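Local coordinates for tRNA threonylcarbamoyladenosine biosynthesis protein TsaE (Haemophilus influenzae, PDB 1HTW), which binds ATP and magnesium and is required for forming the threonylcarbamoyl group on adenosine 37 of tRNAs that read codons beginning with adenine, at residues T5-D10 against A137-L142; A33-L38 against D102-D107; K79-F84 against D107-I112. One frame throughout, in Å; residues are numbered along the deposited sequence.

Contact 1: T5-D10 against A137-L142. With ADP (adenosine-5'-diphosphate), chain H.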
loop_
_atom_site.group_PDB
_atom_site.type_symbol
_atom_site.label_atom_id
_atom_site.label_comp_id
_atom_site.label_asym_id
_atom_site.label_seq_id
_atom_site.Cartn_x
_atom_site.Cartn_y
_atom_site.Cartn_z
ATOM N N THR A 5 -11.106 -0.790 12.043
ATOM C CA THR A 5 -10.371 0.252 12.811
ATOM C C THR A 5 -9.410 -0.499 13.729
ATOM O O THR A 5 -9.815 -1.322 14.554
ATOM C CB THR A 5 -11.251 1.251 13.521
ATOM O OG1 THR A 5 -10.389 2.261 14.201
ATOM C CG2 THR A 5 -12.142 0.716 14.613
ATOM N N GLN A 6 -8.123 -0.158 13.642
ATOM C CA GLN A 6 -7.107 -0.867 14.373
ATOM C C GLN A 6 -6.089 0.030 15.049
ATOM O O GLN A 6 -5.479 0.865 14.410
ATOM C CB GLN A 6 -6.312 -1.735 13.315
ATOM C CG GLN A 6 -5.195 -2.524 13.978
ATOM C CD GLN A 6 -5.689 -3.767 14.689
ATOM O OE1 GLN A 6 -6.629 -4.443 14.248
ATOM N NE2 GLN A 6 -5.219 -3.944 15.925
ATOM N N TYR A 7 -6.052 -0.125 16.378
ATOM C CA TYR A 7 -5.077 0.645 17.177
ATOM C C TYR A 7 -3.708 -0.030 17.048
ATOM O O TYR A 7 -3.556 -1.277 17.039
ATOM C CB TYR A 7 -5.557 0.605 18.665
ATOM C CG TYR A 7 -4.582 1.226 19.643
ATOM C CD1 TYR A 7 -4.192 2.547 19.408
ATOM C CD2 TYR A 7 -4.266 0.627 20.842
ATOM C CE1 TYR A 7 -3.347 3.182 20.323
ATOM C CE2 TYR A 7 -3.468 1.272 21.788
ATOM C CZ TYR A 7 -3.008 2.542 21.473
ATOM O OH TYR A 7 -2.264 3.241 22.419
ATOM N N ILE A 8 -2.746 0.788 16.842
ATOM C CA ILE A 8 -1.319 0.358 16.637
ATOM C C ILE A 8 -0.467 1.111 17.697
ATOM O O ILE A 8 -0.102 2.255 17.473
ATOM C CB ILE A 8 -0.926 0.884 15.253
ATOM C CG1 ILE A 8 -1.784 0.230 14.154
ATOM C CG2 ILE A 8 0.569 0.534 15.055
ATOM C CD1 ILE A 8 -1.716 -1.302 14.075
ATOM N N PRO A 9 -0.282 0.451 18.814
ATOM C CA PRO A 9 0.341 1.143 19.977
ATOM C C PRO A 9 1.760 1.571 19.826
ATOM O O PRO A 9 2.258 2.492 20.496
ATOM C CB PRO A 9 0.160 0.134 21.108
ATOM C CG PRO A 9 -0.144 -1.155 20.515
ATOM C CD PRO A 9 -0.763 -0.880 19.156
ATOM N N ASP A 10 2.535 0.966 18.894
ATOM C CA ASP A 10 3.941 1.306 18.751
ATOM C C ASP A 10 4.457 0.772 17.412
ATOM O O ASP A 10 3.651 0.183 16.654
ATOM C CB ASP A 10 4.709 0.577 19.884
ATOM C CG ASP A 10 4.269 -0.847 20.075
ATOM O OD1 ASP A 10 4.233 -1.652 19.105
ATOM O OD2 ASP A 10 3.904 -1.227 21.216
ATOM N N ALA A 137 2.060 6.396 18.917
ATOM C CA ALA A 137 0.964 5.449 18.656
ATOM C C ALA A 137 0.238 5.880 17.398
ATOM O O ALA A 137 0.281 7.013 16.954
ATOM C CB ALA A 137 0.004 5.273 19.805
ATOM N N ARG A 138 -0.499 4.941 16.789
ATOM C CA ARG A 138 -1.260 5.201 15.598
ATOM C C ARG A 138 -2.612 4.487 15.686
ATOM O O ARG A 138 -2.827 3.611 16.495
ATOM C CB ARG A 138 -0.522 4.678 14.296
ATOM C CG ARG A 138 0.881 5.238 14.126
ATOM C CD ARG A 138 0.994 6.662 13.744
ATOM N NE ARG A 138 2.369 7.124 13.449
ATOM C CZ ARG A 138 3.159 7.655 14.378
ATOM N NH1 ARG A 138 2.719 7.840 15.628
ATOM N NH2 ARG A 138 4.360 8.151 14.058
ATOM N N ASN A 139 -3.506 4.876 14.786
ATOM C CA ASN A 139 -4.760 4.136 14.574
ATOM C C ASN A 139 -5.012 4.168 13.061
ATOM O O ASN A 139 -4.960 5.200 12.398
ATOM C CB ASN A 139 -5.904 4.834 15.348
ATOM C CG ASN A 139 -7.101 3.883 15.504
ATOM O OD1 ASN A 139 -7.127 3.056 16.412
ATOM N ND2 ASN A 139 -8.012 4.047 14.565
ATOM N N ILE A 140 -5.297 2.952 12.528
ATOM C CA ILE A 140 -5.502 2.865 11.074
ATOM C C ILE A 140 -6.952 2.452 10.788
ATOM O O ILE A 140 -7.487 1.668 11.539
ATOM C CB ILE A 140 -4.611 1.668 10.579
ATOM C CG1 ILE A 140 -3.147 2.066 10.786
ATOM C CG2 ILE A 140 -4.971 1.373 9.135
ATOM C CD1 ILE A 140 -2.201 0.884 10.616
ATOM N N GLU A 141 -7.507 3.116 9.794
ATOM C CA GLU A 141 -8.858 2.716 9.318
ATOM C C GLU A 141 -8.587 2.129 7.920
ATOM O O GLU A 141 -8.013 2.840 7.070
ATOM C CB GLU A 141 -9.789 3.883 9.289
ATOM C CG GLU A 141 -9.758 4.880 8.165
ATOM C CD GLU A 141 -10.211 6.278 8.548
ATOM O OE1 GLU A 141 -9.874 6.724 9.673
ATOM O OE2 GLU A 141 -10.871 6.977 7.751
ATOM N N LEU A 142 -9.043 0.910 7.724
ATOM C CA LEU A 142 -9.009 0.358 6.339
ATOM C C LEU A 142 -10.451 0.464 5.814
ATOM O O LEU A 142 -11.418 0.049 6.491
ATOM C CB LEU A 142 -8.613 -1.121 6.378
ATOM C CG LEU A 142 -7.213 -1.530 6.760
ATOM C CD1 LEU A 142 -6.983 -3.026 6.422
ATOM C CD2 LEU A 142 -6.179 -0.712 6.027
HETATM P PB ADP H . 5.164 8.667 6.191
HETATM O O1B ADP H . 5.592 7.782 5.014
HETATM O O2B ADP H . 3.712 8.659 6.413
HETATM O O3B ADP H . 5.723 10.126 5.899
HETATM P PA ADP H . 7.245 7.360 7.729
HETATM O O1A ADP H . 8.381 7.731 6.831
HETATM O O2A ADP H . 6.945 5.915 7.818
HETATM O O3A ADP H . 5.954 8.223 7.431
HETATM O "O5'" ADP H . 7.648 7.873 9.194
HETATM C "C5'" ADP H . 7.093 7.396 10.392
HETATM C "C4'" ADP H . 8.036 7.836 11.545
HETATM O "O4'" ADP H . 7.353 7.676 12.786
HETATM C "C3'" ADP H . 9.311 7.025 11.612
HETATM O "O3'" ADP H . 10.449 7.889 11.927
HETATM C "C2'" ADP H . 8.952 6.005 12.674
HETATM O "O2'" ADP H . 10.060 5.389 13.300
HETATM C "C1'" ADP H . 8.022 6.801 13.617
HETATM N N9 ADP H . 7.073 5.973 14.317
HETATM C C8 ADP H . 6.832 5.972 15.661
HETATM N N7 ADP H . 5.874 5.227 16.092
HETATM C C5 ADP H . 5.430 4.667 14.977
HETATM C C6 ADP H . 4.357 3.818 14.854
HETATM N N6 ADP H . 3.572 3.416 15.844
HETATM N N1 ADP H . 4.039 3.490 13.569
HETATM C C2 ADP H . 4.767 3.962 12.544
HETATM N N3 ADP H . 5.799 4.831 12.559
HETATM C C4 ADP H . 6.085 5.100 13.856
#
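Strand 5-8 runs antiparallel to strand 137-142, their short axes 163° apart. The two hydrogen-bonded pairs, Q6 with I140 and I8 with R138, each contribute two bonds; the straighter bond of the first pair runs from I140 N to Q6 O at 2.8 Å.

The tight side carries I8, I140 and the base of R138. Both isoleucines set CG1 anti to the carbonyl carbon, and their chains cross obliquely so that I8 CG1 meets I140 CD1 at 3.6 Å. Beyond them the R138 chain bends at chi2 (-72°) and leads away from strand 5-8. Its guanidinium then lies with one face over the adenine of ADP, ADP C5 being 3.7 Å above the plane and offset toward the rim. R138 NE bonds A44 O, and NH1 bonds both A137 O and D135 O, so the group is held in rotation as well as in place. The D10 main chain meets the exocyclic amino group, D10 C lying 3.2 Å from ADP N6.

The face with T5, Y7 and N139 is looser, and T5 and Y7 are exposed. N139 turns its amide so that ND2 donates in plane to T5 OG1 (3.0 Å, 171°), while N139 OD1 sits at the edge of the Y7 ring. That ring reaches obliquely past R138 O to A137 CB, 4.0 Å from Y7 CE1.

In the mixed sheet of this P-loop NTPase fold, strand 3-8 is outermost; strand 127-134 flanks strand 137-144 on its other side, and helix 11-28 packs M14 against I8 and I140.

Contact 2: A33-L38 against D102-D107. With NA (sodium ion), chain F.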
loop_
_atom_site.group_PDB
_atom_site.type_symbol
_atom_site.label_atom_id
_atom_site.label_comp_id
_atom_site.label_asym_id
_atom_site.label_seq_id
_atom_site.Cartn_x
_atom_site.Cartn_y
_atom_site.Cartn_z
ATOM N N ALA A 33 -4.237 -6.493 -10.461
ATOM C CA ALA A 33 -3.241 -5.822 -9.519
ATOM C C ALA A 33 -4.062 -5.265 -8.345
ATOM O O ALA A 33 -5.142 -4.704 -8.577
ATOM C CB ALA A 33 -2.570 -4.734 -10.282
ATOM N N ILE A 34 -3.535 -5.417 -7.143
ATOM C CA ILE A 34 -4.300 -4.890 -5.968
ATOM C C ILE A 34 -3.836 -3.448 -5.705
ATOM O O ILE A 34 -2.631 -3.255 -5.561
ATOM C CB ILE A 34 -4.075 -5.792 -4.789
ATOM C CG1 ILE A 34 -4.440 -7.268 -5.117
ATOM C CG2 ILE A 34 -4.813 -5.351 -3.532
ATOM C CD1 ILE A 34 -4.359 -8.193 -3.926
ATOM N N MET A 35 -4.759 -2.527 -5.724
ATOM C CA MET A 35 -4.399 -1.099 -5.520
ATOM C C MET A 35 -4.664 -0.744 -4.053
ATOM O O MET A 35 -5.774 -0.795 -3.553
ATOM C CB MET A 35 -5.191 -0.219 -6.461
ATOM C CG MET A 35 -5.090 -0.743 -7.938
ATOM S SD MET A 35 -3.299 -0.340 -8.612
ATOM C CE MET A 35 -3.266 1.489 -8.438
ATOM N N VAL A 36 -3.576 -0.315 -3.387
ATOM C CA VAL A 36 -3.700 0.074 -1.968
ATOM C C VAL A 36 -3.255 1.547 -1.892
ATOM O O VAL A 36 -2.078 1.815 -2.122
ATOM C CB VAL A 36 -2.786 -0.767 -1.107
ATOM C CG1 VAL A 36 -3.059 -0.475 0.403
ATOM C CG2 VAL A 36 -3.131 -2.298 -1.252
ATOM N N TYR A 37 -4.168 2.417 -1.449
ATOM C CA TYR A 37 -3.783 3.824 -1.276
ATOM C C TYR A 37 -3.483 4.045 0.203
ATOM O O TYR A 37 -4.333 3.766 1.035
ATOM C CB TYR A 37 -4.971 4.714 -1.631
ATOM C CG TYR A 37 -5.311 4.847 -3.103
ATOM C CD1 TYR A 37 -4.762 4.036 -4.091
ATOM C CD2 TYR A 37 -6.248 5.797 -3.464
ATOM C CE1 TYR A 37 -5.153 4.198 -5.429
ATOM C CE2 TYR A 37 -6.632 5.972 -4.780
ATOM C CZ TYR A 37 -6.077 5.167 -5.741
ATOM O OH TYR A 37 -6.485 5.370 -7.059
ATOM N N LEU A 38 -2.243 4.495 0.503
ATOM C CA LEU A 38 -1.797 4.719 1.857
ATOM C C LEU A 38 -1.866 6.238 2.146
ATOM O O LEU A 38 -1.254 7.031 1.457
ATOM C CB LEU A 38 -0.331 4.275 2.054
ATOM C CG LEU A 38 -0.032 2.804 1.747
ATOM C CD1 LEU A 38 1.464 2.544 1.798
ATOM C CD2 LEU A 38 -0.830 1.922 2.674
ATOM N N ASP A 102 2.655 -1.749 -17.441
ATOM C CA ASP A 102 2.648 -3.154 -17.085
ATOM C C ASP A 102 2.355 -3.398 -15.624
ATOM O O ASP A 102 1.808 -4.456 -15.288
ATOM C CB ASP A 102 3.948 -3.828 -17.537
ATOM C CG ASP A 102 4.123 -3.703 -19.045
ATOM O OD1 ASP A 102 3.119 -3.349 -19.717
ATOM O OD2 ASP A 102 5.237 -3.943 -19.542
ATOM N N TYR A 103 2.683 -2.445 -14.744
ATOM C CA TYR A 103 2.472 -2.647 -13.317
ATOM C C TYR A 103 1.004 -2.759 -12.924
ATOM O O TYR A 103 0.687 -3.487 -11.975
ATOM C CB TYR A 103 3.111 -1.539 -12.499
ATOM C CG TYR A 103 4.565 -1.262 -12.822
ATOM C CD1 TYR A 103 5.300 -2.058 -13.683
ATOM C CD2 TYR A 103 5.179 -0.153 -12.260
ATOM C CE1 TYR A 103 6.629 -1.750 -13.978
ATOM C CE2 TYR A 103 6.479 0.182 -12.565
ATOM C CZ TYR A 103 7.206 -0.635 -13.411
ATOM O OH TYR A 103 8.530 -0.336 -13.641
ATOM N N PHE A 104 0.125 -2.024 -13.580
ATOM C CA PHE A 104 -1.288 -2.058 -13.243
ATOM C C PHE A 104 -2.015 -3.156 -14.018
ATOM O O PHE A 104 -3.155 -3.461 -13.669
ATOM C CB PHE A 104 -1.984 -0.726 -13.429
ATOM C CG PHE A 104 -1.356 0.471 -12.771
ATOM C CD1 PHE A 104 -0.774 0.387 -11.520
ATOM C CD2 PHE A 104 -1.366 1.703 -13.409
ATOM C CE1 PHE A 104 -0.182 1.492 -10.935
ATOM C CE2 PHE A 104 -0.812 2.817 -12.813
ATOM C CZ PHE A 104 -0.207 2.708 -11.579
ATOM N N ASN A 105 -1.333 -3.787 -14.978
ATOM C CA ASN A 105 -1.939 -4.832 -15.780
ATOM C C ASN A 105 -1.472 -6.239 -15.520
ATOM O O ASN A 105 -1.687 -7.120 -16.381
ATOM C CB ASN A 105 -1.657 -4.558 -17.293
ATOM C CG ASN A 105 -2.692 -3.596 -17.820
ATOM O OD1 ASN A 105 -2.559 -2.396 -17.626
ATOM N ND2 ASN A 105 -3.719 -4.141 -18.461
ATOM N N THR A 106 -0.847 -6.511 -14.401
ATOM C CA THR A 106 -0.355 -7.845 -14.052
ATOM C C THR A 106 -0.771 -8.161 -12.633
ATOM O O THR A 106 -1.478 -7.291 -12.047
ATOM C CB THR A 106 1.151 -7.913 -14.299
ATOM O OG1 THR A 106 1.656 -9.239 -14.249
ATOM C CG2 THR A 106 1.842 -7.060 -13.217
ATOM N N ASP A 107 -0.518 -9.310 -12.093
ATOM C CA ASP A 107 -0.923 -9.803 -10.803
ATOM C C ASP A 107 0.100 -9.291 -9.716
ATOM O O ASP A 107 0.761 -10.085 -9.075
ATOM C CB ASP A 107 -0.961 -11.319 -10.771
ATOM C CG ASP A 107 0.290 -11.999 -11.278
ATOM O OD1 ASP A 107 0.935 -11.422 -12.192
ATOM O OD2 ASP A 107 0.595 -13.108 -10.815
HETATM NA NA NA F . -2.217 7.503 -1.158
HETATM O O HOH W 1 -4.536 -5.651 -13.241
#
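The F104 ring receives the end of M35 obliquely: M35 SD is 4.8 Å from the ring centroid, in a direction 46° off the normal. This is a Met-aromatic contact, made where the short helix 100-104 passes the start of strand 34-39, a parallel strand of the P-loop NTPase sheet. The Y103 ring turns elsewhere and stacks on Y82, while F104 also touches P123 and C110.

M35 gets its sulfur there by folding. CG is anti to the carbonyl carbon (chi1 -50°), and further bends at chi2 and chi3 curl the chain so that its end comes nearer to segment 102-107 than its CB does. The two side chains cross at about a right angle. M35 SD lies 3.9 Å from F104 CD1, and the methyl M35 CE lies 4.0 Å from F104 CE1.

At A33 the evidence is for packing against backbone oxygens. A33 CB points toward segment 102-107 and stands 3.3 Å from T106 O and 3.7 Å from F104 O. A33 N also comes close to T106 O, but the angle is too poor for a hydrogen bond, and none joins the two segments directly. Strand 34-39 instead bonds its neighbour 109-113 through I34 and V36, and its far end supplies L38 O to the sodium ion, completed by N39, I112 and S115. What links the two backbones at A33 is one bridging water, which accepts from A33 N at 2.9 Å and donates to F104 O at 2.6 Å.

Contact 3: K79-F84 against D107-I112. With NA (sodium ion), chain F.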
loop_
_atom_site.group_PDB
_atom_site.type_symbol
_atom_site.label_atom_id
_atom_site.label_comp_id
_atom_site.label_asym_id
_atom_site.label_seq_id
_atom_site.Cartn_x
_atom_site.Cartn_y
_atom_site.Cartn_z
ATOM N N LYS A 79 6.664 -12.599 -6.445
ATOM C CA LYS A 79 5.510 -11.674 -6.512
ATOM C C LYS A 79 5.988 -10.263 -6.771
ATOM O O LYS A 79 6.943 -9.844 -6.082
ATOM C CB LYS A 79 4.802 -11.729 -5.130
ATOM C CG LYS A 79 3.521 -10.857 -5.137
ATOM C CD LYS A 79 2.443 -11.595 -5.989
ATOM C CE LYS A 79 1.138 -10.808 -5.924
ATOM N NZ LYS A 79 -0.007 -11.581 -6.562
ATOM N N MET A 80 5.454 -9.566 -7.727
ATOM C CA MET A 80 5.927 -8.208 -8.056
ATOM C C MET A 80 5.108 -7.191 -7.234
ATOM O O MET A 80 3.890 -7.154 -7.307
ATOM C CB MET A 80 5.761 -7.934 -9.539
ATOM C CG MET A 80 6.467 -8.953 -10.457
ATOM S SD MET A 80 8.330 -9.228 -9.967
ATOM C CE MET A 80 8.931 -7.475 -10.235
ATOM N N ILE A 81 5.805 -6.333 -6.490
ATOM C CA ILE A 81 5.136 -5.366 -5.614
ATOM C C ILE A 81 5.735 -3.994 -5.919
ATOM O O ILE A 81 6.961 -3.920 -5.972
ATOM C CB ILE A 81 5.269 -5.742 -4.150
ATOM C CG1 ILE A 81 4.583 -7.137 -3.955
ATOM C CG2 ILE A 81 4.512 -4.714 -3.269
ATOM C CD1 ILE A 81 4.955 -7.854 -2.729
ATOM N N TYR A 82 4.881 -3.039 -6.132
ATOM C CA TYR A 82 5.331 -1.705 -6.533
ATOM C C TYR A 82 4.972 -0.664 -5.450
ATOM O O TYR A 82 3.862 -0.669 -4.990
ATOM C CB TYR A 82 4.695 -1.279 -7.849
ATOM C CG TYR A 82 5.172 -2.211 -8.954
ATOM C CD1 TYR A 82 6.374 -2.053 -9.574
ATOM C CD2 TYR A 82 4.364 -3.319 -9.258
ATOM C CE1 TYR A 82 6.793 -2.952 -10.560
ATOM C CE2 TYR A 82 4.828 -4.255 -10.192
ATOM C CZ TYR A 82 6.014 -4.053 -10.823
ATOM O OH TYR A 82 6.394 -4.948 -11.833
ATOM N N HIS A 83 6.023 0.006 -4.986
ATOM C CA HIS A 83 5.791 1.046 -3.933
ATOM C C HIS A 83 5.909 2.374 -4.660
ATOM O O HIS A 83 6.893 2.701 -5.342
ATOM C CB HIS A 83 6.905 0.900 -2.876
ATOM C CG HIS A 83 6.798 1.953 -1.786
ATOM N ND1 HIS A 83 7.890 2.307 -1.044
ATOM C CD2 HIS A 83 5.734 2.647 -1.343
ATOM C CE1 HIS A 83 7.521 3.241 -0.156
ATOM N NE2 HIS A 83 6.208 3.444 -0.279
ATOM N N PHE A 84 4.834 3.167 -4.551
ATOM C CA PHE A 84 4.823 4.497 -5.191
ATOM C C PHE A 84 4.775 5.601 -4.143
ATOM O O PHE A 84 4.097 5.429 -3.139
ATOM C CB PHE A 84 3.544 4.639 -6.032
ATOM C CG PHE A 84 3.521 3.789 -7.280
ATOM C CD1 PHE A 84 3.086 2.467 -7.174
ATOM C CD2 PHE A 84 3.728 4.358 -8.525
ATOM C CE1 PHE A 84 2.999 1.678 -8.316
ATOM C CE2 PHE A 84 3.670 3.551 -9.660
ATOM C CZ PHE A 84 3.316 2.237 -9.535
ATOM N N ASP A 107 -0.518 -9.310 -12.093
ATOM C CA ASP A 107 -0.923 -9.803 -10.803
ATOM C C ASP A 107 0.100 -9.291 -9.716
ATOM O O ASP A 107 0.761 -10.085 -9.075
ATOM C CB ASP A 107 -0.961 -11.319 -10.771
ATOM C CG ASP A 107 0.290 -11.999 -11.278
ATOM O OD1 ASP A 107 0.935 -11.422 -12.192
ATOM O OD2 ASP A 107 0.595 -13.108 -10.815
ATOM N N SER A 108 0.093 -7.978 -9.720
ATOM C CA SER A 108 1.010 -7.293 -8.755
ATOM C C SER A 108 0.212 -6.757 -7.572
ATOM O O SER A 108 -0.989 -6.888 -7.446
ATOM C CB SER A 108 1.621 -6.123 -9.519
ATOM O OG SER A 108 0.694 -5.110 -9.826
ATOM N N ILE A 109 1.002 -6.144 -6.660
ATOM C CA ILE A 109 0.345 -5.404 -5.527
ATOM C C ILE A 109 0.981 -3.986 -5.646
ATOM O O ILE A 109 2.197 -3.940 -5.790
ATOM C CB ILE A 109 0.757 -6.018 -4.194
ATOM C CG1 ILE A 109 -0.032 -7.351 -3.999
ATOM C CG2 ILE A 109 0.303 -5.065 -3.063
ATOM C CD1 ILE A 109 0.468 -8.273 -2.988
ATOM N N CYS A 110 0.165 -2.946 -5.571
ATOM C CA CYS A 110 0.738 -1.602 -5.711
ATOM C C CYS A 110 0.378 -0.862 -4.371
ATOM O O CYS A 110 -0.802 -0.837 -4.020
ATOM C CB CYS A 110 0.136 -0.845 -6.855
ATOM S SG CYS A 110 0.622 -1.545 -8.513
ATOM N N LEU A 111 1.407 -0.258 -3.815
ATOM C CA LEU A 111 1.158 0.457 -2.502
ATOM C C LEU A 111 1.538 1.917 -2.766
ATOM O O LEU A 111 2.690 2.151 -3.171
ATOM C CB LEU A 111 2.124 -0.158 -1.488
ATOM C CG LEU A 111 2.095 -1.707 -1.361
ATOM C CD1 LEU A 111 3.209 -2.197 -0.423
ATOM C CD2 LEU A 111 0.732 -2.158 -0.736
ATOM N N ILE A 112 0.566 2.793 -2.644
ATOM C CA ILE A 112 0.679 4.124 -3.183
ATOM C C ILE A 112 0.553 5.213 -2.112
ATOM O O ILE A 112 -0.486 5.318 -1.480
ATOM C CB ILE A 112 -0.388 4.325 -4.251
ATOM C CG1 ILE A 112 -0.131 3.224 -5.364
ATOM C CG2 ILE A 112 -0.355 5.700 -4.886
ATOM C CD1 ILE A 112 -1.069 3.378 -6.529
HETATM NA NA NA F . -2.217 7.503 -1.158
HETATM O O HOH W 2 -2.052 -9.581 -7.196
HETATM O O HOH W 3 3.403 -10.754 -9.526
#
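K79 crosses I109 at about a right angle, its aliphatic part passing over the isoleucine tip with K79 CE 3.9 Å from I109 CD1. CG leaves anti to the backbone N (chi1 -176°), and a bend at chi2 (73°) swings the ammonium back toward the turn before strand 109-113. There K79 NZ donates to D107 O at 3.0 Å, from above the carbonyl plane. The D107 carboxylate is near but beyond a salt bridge, so its effect on the lysine is probably only a diffuse electrostatic one. Two waters extend this polar end: one joins K79 NZ to S108 O, the other M80 N to D107 O.

Further along, I81 and I109 lie side by side and point the same way, I81 CG1 being 4.0 Å from I109 CB. I81 CG2 then reaches obliquely to L111 CD1. Helix 46-56 covers this face through L54, T50 and M53.

These are adjacent parallel strands in the central sheet of the P-loop NTPase fold, nearly aligned in direction. The backbone bonds step from I109 N to M80 O, Y82 N to I109 O, L111 N to Y82 O, and F84 N to L111 O, the last being the straightest at 174° and 2.7 Å.

On the face with Y82, C110, F84 and I112, C110 SG is near both aromatic rings and oblique to each, 5.4 Å from the Y82 centroid and 5.3 Å from that of F84. S108 CB meets the Y82 ring in its plane, at the CE2 edge, while S108 OG bonds Y103 O. F84 runs alongside I112, with F84 CD1 3.8 Å from I112 CG1. H83, on the I81 face, presents its ring edge to L111 O and bonds E113, a magnesium ligand, through NE2.

In the fold
All three contacts reach one mixed sheet. Contacts 2 and 3 are neighbours, their centres 6 Å apart and D107 common to both; they join through a probable hydrogen bond between L38 N and I112 O (2.8 Å) and packing of M35 on I112. L38 and I112 also bring both to the same sodium ion. Contact 1 lies on the opposite side of the chain's centre, its own centre about 24 Å from that of contact 2 and 22 Å from that of contact 3. Contact 1 lays R138 against the adenine, whereas in contact 3 H83 stands about 6 Å (side chain to ion) from magnesium, in the second shell beside its ligand E113.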